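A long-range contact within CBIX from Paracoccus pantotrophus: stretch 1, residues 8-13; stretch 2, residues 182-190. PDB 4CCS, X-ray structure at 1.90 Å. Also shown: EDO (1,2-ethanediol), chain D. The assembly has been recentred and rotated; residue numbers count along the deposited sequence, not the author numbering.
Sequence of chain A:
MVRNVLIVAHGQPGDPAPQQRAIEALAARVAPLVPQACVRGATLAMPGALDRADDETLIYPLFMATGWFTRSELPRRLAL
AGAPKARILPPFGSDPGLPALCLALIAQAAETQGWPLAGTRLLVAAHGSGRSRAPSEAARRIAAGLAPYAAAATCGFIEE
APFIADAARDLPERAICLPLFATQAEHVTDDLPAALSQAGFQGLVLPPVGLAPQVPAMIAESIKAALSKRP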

ATOM      1  N   VAL A   8      11.492  -1.420  -1.495  1.00 17.42           N
ATOM      2  CA  VAL A   8      11.702  -1.363  -0.047  1.00 16.38           C
ATOM      3  C   VAL A   8      10.400  -1.295   0.740  1.00 18.94           C
ATOM      4  O   VAL A   8       9.583  -0.404   0.516  1.00 18.41           O
ATOM      5  N   ALA A   9      10.237  -2.217   1.691  1.00 15.82           N
ATOM      6  CA  ALA A   9       9.094  -2.213   2.596  1.00 15.75           C
ATOM      7  C   ALA A   9       9.515  -1.706   3.976  1.00 20.53           C
ATOM      8  O   ALA A   9      10.672  -1.900   4.392  1.00 18.30           O
ATOM      9  N   HIS A  10       8.569  -1.087   4.699  1.00 17.58           N
ATOM     10  CA  HIS A  10       8.765  -0.697   6.096  1.00 18.11           C
ATOM     11  C   HIS A  10       8.903  -1.992   6.891  1.00 21.92           C
ATOM     12  O   HIS A  10       8.236  -2.975   6.576  1.00 20.75           O
ATOM     13  N   GLY A  11       9.744  -2.016   7.924  1.00 19.73           N
ATOM     14  CA  GLY A  11       9.798  -3.259   8.694  1.00 18.76           C
ATOM     15  C   GLY A  11       8.625  -3.315   9.681  1.00 20.01           C
ATOM     16  O   GLY A  11       7.988  -2.291   9.963  1.00 19.33           O
ATOM     17  N   GLN A  12       8.335  -4.511  10.190  1.00 15.30           N
ATOM     18  CA  GLN A  12       7.295  -4.717  11.201  1.00 15.11           C
ATOM     19  C   GLN A  12       7.902  -5.590  12.306  1.00 18.92           C
ATOM     20  O   GLN A  12       8.916  -6.240  12.037  1.00 16.54           O
ATOM     21  N   PRO A  13       7.282  -5.656  13.516  1.00 18.40           N
ATOM     22  CA  PRO A  13       7.822  -6.527  14.583  1.00 18.74           C
ATOM     23  C   PRO A  13       7.786  -8.004  14.178  1.00 22.24           C
ATOM     24  O   PRO A  13       7.037  -8.392  13.273  1.00 21.26           O
ATOM     25  N   ALA A 182       0.069  -1.603   1.757  1.00 15.71           N
ATOM     26  CA  ALA A 182       1.044  -2.012   0.747  1.00 16.05           C
ATOM     27  C   ALA A 182       1.601  -3.416   0.979  1.00 20.40           C
ATOM     28  O   ALA A 182       2.024  -4.052   0.015  1.00 19.86           O
ATOM     29  N   THR A 183       1.641  -3.891   2.249  1.00 15.33           N
ATOM     30  CA  THR A 183       2.173  -5.230   2.564  1.00 15.00           C
ATOM     31  C   THR A 183       1.273  -5.974   3.512  1.00 18.18           C
ATOM     32  O   THR A 183       0.557  -5.344   4.302  1.00 16.83           O
ATOM     33  N   GLN A 184       1.336  -7.314   3.462  1.00 15.39           N
ATOM     34  CA  GLN A 184       0.574  -8.165   4.375  1.00 16.35           C
ATOM     35  C   GLN A 184       1.051  -7.961   5.823  1.00 18.20           C
ATOM     36  O   GLN A 184       0.209  -7.888   6.714  1.00 17.98           O
ATOM     37  N   ALA A 185       2.377  -7.804   6.053  1.00 15.73           N
ATOM     38  CA  ALA A 185       2.921  -7.622   7.416  1.00 15.78           C
ATOM     39  C   ALA A 185       2.329  -6.376   8.090  1.00 17.30           C
ATOM     40  O   ALA A 185       1.856  -6.468   9.221  1.00 15.83           O
ATOM     41  N   GLU A 186       2.256  -5.239   7.361  1.00 14.66           N
ATOM     42  CA  GLU A 186       1.657  -4.019   7.917  1.00 14.47           C
ATOM     43  C   GLU A 186       0.161  -4.183   8.148  1.00 17.13           C
ATOM     44  O   GLU A 186      -0.350  -3.718   9.169  1.00 17.66           O
ATOM     45  N   HIS A 187      -0.533  -4.864   7.222  1.00 13.66           N
ATOM     46  CA  HIS A 187      -1.968  -5.125   7.328  1.00 12.86           C
ATOM     47  C   HIS A 187      -2.288  -5.956   8.592  1.00 17.51           C
ATOM     48  O   HIS A 187      -3.129  -5.543   9.386  1.00 15.94           O
ATOM     49  N   VAL A 188      -1.619  -7.116   8.765  1.00 15.73           N
ATOM     50  CA  VAL A 188      -1.844  -8.042   9.897  1.00 16.26           C
ATOM     51  C   VAL A 188      -1.620  -7.341  11.247  1.00 18.52           C
ATOM     52  O   VAL A 188      -2.450  -7.490  12.146  1.00 17.54           O
ATOM     53  N   THR A 189      -0.552  -6.521  11.363  1.00 15.51           N
ATOM     54  CA  THR A 189      -0.249  -5.751  12.597  1.00 15.95           C
ATOM     55  C   THR A 189      -1.453  -4.924  13.099  1.00 19.21           C
ATOM     56  O   THR A 189      -1.713  -4.886  14.308  1.00 18.70           O
ATOM     57  N   ASP A 190      -2.188  -4.288  12.180  1.00 16.41           N
ATOM     58  CA  ASP A 190      -3.313  -3.425  12.531  1.00 15.96           C
ATOM     59  C   ASP A 190      -4.578  -4.158  12.969  1.00 21.70           C
ATOM     60  O   ASP A 190      -5.478  -3.517  13.533  1.00 22.86           O
TER

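Stretch 2 begins outside regular secondary structure and runs on into a helix, and the residues that meet stretch 1 lie mainly along one side of that helix. Ala 182 is buried but stays out of reach of stretch 1. The first contact belongs to Thr 183, the N-cap residue, whose CA-to-CB bond points toward the other stretch. With chi1 at 72° (p), its side chain does two jobs. The methyl Thr 183 CG2 packs against Ala 9 CB at 4.0 Å, a small apolar contact in a buried setting where an alanine at the end of a strand fits well. The hydroxyl Thr 183 OG1 accepts from Glu 186 N at 3.2 Å, capping the helix, and donates its own proton to Glu 186 OE1 at 2.8 Å. Threonine suits this place because it carries a methyl and a hydroxyl on the same carbon.

Gln 184 is out of reach of stretch 1; Gln 184 OE1 instead accepts from His 187 ND1 at 2.8 Å, within the helix. Ala 185 points toward stretch 1, and Ala 185 CB meets Gln 12 CG at 3.9 Å, so that a short side chain lies beside the aliphatic part of a long one.

Glu 186 starts sideways, but its length and m, t rotamer bring the carboxylate to His 10. Glu 186 CG lies 3.7 Å from Gln 12 CD, while Glu 186 OE2 comes within 3.5 Å of His 10 CB and sits at the edge of the imidazole, near the ring plane. Water 1 accepts from His 10 N at 2.9 Å and lies 2.7 Å from Glu 186 OE1, within hydrogen-bonding reach, so it sits between the carboxylate and the backbone of stretch 1. His 10 ND1 and O2 of the 1,2-ethanediol share a hydrogen bond of 2.8 Å, and Gly 11 N donates to the same O2 at 2.9 Å. Having no side chain, Gly 11 leaves room for the diol: a CB here would clash with its O1.

His 187 points away and Val 188 sideways, neither touching stretch 1. One turn beyond Ala 185, Thr 189 (chi1 -63°, m) again points toward stretch 1, which suits a short hydroxyl side chain: Thr 189 OG1 lies 2.7 Å from Gln 12 OE1 and 3.0 Å from Ala 185 O, two acceptors competing for one proton. Gln 12, with chi1 and chi2 both m, is long enough to lie along Ala 185 and Glu 186 with its amide still reaching Thr 189; Gln 12 NE2 donates back to Gly 11 O at 2.9 Å, which helps to orient the amide. Asp 190 makes no contact with stretch 1.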

ATOM      1  CB  VAL A   8      12.667  -0.194   0.310  1.00 19.74           C
ATOM      2  CG1 VAL A   8      12.852  -0.050   1.822  1.00 19.31           C
ATOM      3  CG2 VAL A   8      14.023  -0.373  -0.375  1.00 19.34           C
ATOM      4  CB  ALA A   9       8.535  -3.613   2.732  1.00 16.19           C
ATOM      5  CB  HIS A  10       7.524   0.032   6.650  1.00 19.32           C
ATOM      6  CG  HIS A  10       7.607   1.516   6.553  1.00 22.99           C
ATOM      7  ND1 HIS A  10       8.712   2.209   7.005  1.00 25.03           N
ATOM      8  CD2 HIS A  10       6.708   2.395   6.059  1.00 24.75           C
ATOM      9  CE1 HIS A  10       8.464   3.484   6.745  1.00 24.66           C
ATOM     10  NE2 HIS A  10       7.265   3.640   6.184  1.00 24.80           N
ATOM     11  CB  GLN A  12       6.051  -5.392  10.580  1.00 16.47           C
ATOM     12  CG  GLN A  12       5.259  -4.460   9.647  1.00 20.38           C
ATOM     13  CD  GLN A  12       4.532  -3.382  10.412  1.00 24.97           C
ATOM     14  OE1 GLN A  12       3.501  -3.628  11.024  1.00 23.51           O
ATOM     15  NE2 GLN A  12       5.100  -2.188  10.492  1.00 20.06           N
ATOM     16  CB  PRO A  13       6.893  -6.251  15.773  1.00 20.49           C
ATOM     17  CG  PRO A  13       6.355  -4.883  15.512  1.00 24.75           C
ATOM     18  CD  PRO A  13       6.170  -4.823  14.030  1.00 19.91           C
ATOM     19  CB  ALA A 182       2.180  -1.004   0.689  1.00 16.74           C
ATOM     20  CB  THR A 183       3.597  -5.170   3.178  1.00 19.56           C
ATOM     21  OG1 THR A 183       3.546  -4.663   4.521  1.00 17.10           O
ATOM     22  CG2 THR A 183       4.597  -4.381   2.326  1.00 16.33           C
ATOM     23  CB  GLN A 184       0.630  -9.660   3.962  1.00 18.20           C
ATOM     24  CG  GLN A 184      -0.239 -10.589   4.847  1.00 26.90           C
ATOM     25  CD  GLN A 184      -1.734 -10.409   4.615  1.00 50.25           C
ATOM     26  OE1 GLN A 184      -2.375  -9.500   5.150  1.00 38.84           O
ATOM     27  NE2 GLN A 184      -2.338 -11.273   3.812  1.00 54.15           N
ATOM     28  CB  ALA A 185       4.447  -7.560   7.393  1.00 16.84           C
ATOM     29  CB  GLU A 186       1.950  -2.807   7.041  1.00 15.55           C
ATOM     30  CG  GLU A 186       3.426  -2.459   7.036  1.00 17.61           C
ATOM     31  CD  GLU A 186       3.780  -1.512   5.918  1.00 25.28           C
ATOM     32  OE1 GLU A 186       3.740  -1.913   4.731  1.00 21.77           O
ATOM     33  OE2 GLU A 186       4.067  -0.344   6.237  1.00 19.61           O
ATOM     34  CB  HIS A 187      -2.482  -5.853   6.075  1.00 13.20           C
ATOM     35  CG  HIS A 187      -3.918  -6.289   6.161  1.00 16.13           C
ATOM     36  ND1 HIS A 187      -4.281  -7.626   6.035  1.00 17.75           N
ATOM     37  CD2 HIS A 187      -5.038  -5.550   6.364  1.00 17.60           C
ATOM     38  CE1 HIS A 187      -5.603  -7.651   6.149  1.00 17.08           C
ATOM     39  NE2 HIS A 187      -6.103  -6.427   6.346  1.00 17.34           N
ATOM     40  CB  VAL A 188      -1.009  -9.353   9.728  1.00 21.82           C
ATOM     41  CG1 VAL A 188      -1.019 -10.210  11.000  1.00 22.16           C
ATOM     42  CG2 VAL A 188      -1.524 -10.171   8.538  1.00 21.80           C
ATOM     43  CB  THR A 189       0.980  -4.868  12.370  1.00 21.71           C
ATOM     44  OG1 THR A 189       2.104  -5.710  12.108  1.00 20.65           O
ATOM     45  CG2 THR A 189       1.288  -3.914  13.546  1.00 24.85           C
ATOM     46  CB  ASP A 190      -3.606  -2.450  11.395  1.00 16.93           C
ATOM     47  CG  ASP A 190      -2.690  -1.238  11.394  1.00 19.58           C
ATOM     48  OD1 ASP A 190      -1.730  -1.204  12.210  1.00 19.51           O
ATOM     49  OD2 ASP A 190      -2.919  -0.338  10.590  1.00 20.99           O
TER
HETATM   50  C1  EDO D1229      10.757  -0.077  10.649  1.00 45.76           C
HETATM   51  O1  EDO D1229      11.663  -1.079  10.184  1.00 47.07           O
HETATM   52  C2  EDO D1229      10.847   1.144   9.742  1.00 42.56           C
HETATM   53  O2  EDO D1229      10.591   0.737   8.404  1.00 37.66           O
HETATM   54  O   HOH W   1       5.988  -1.070   3.485  1.00 16.37           O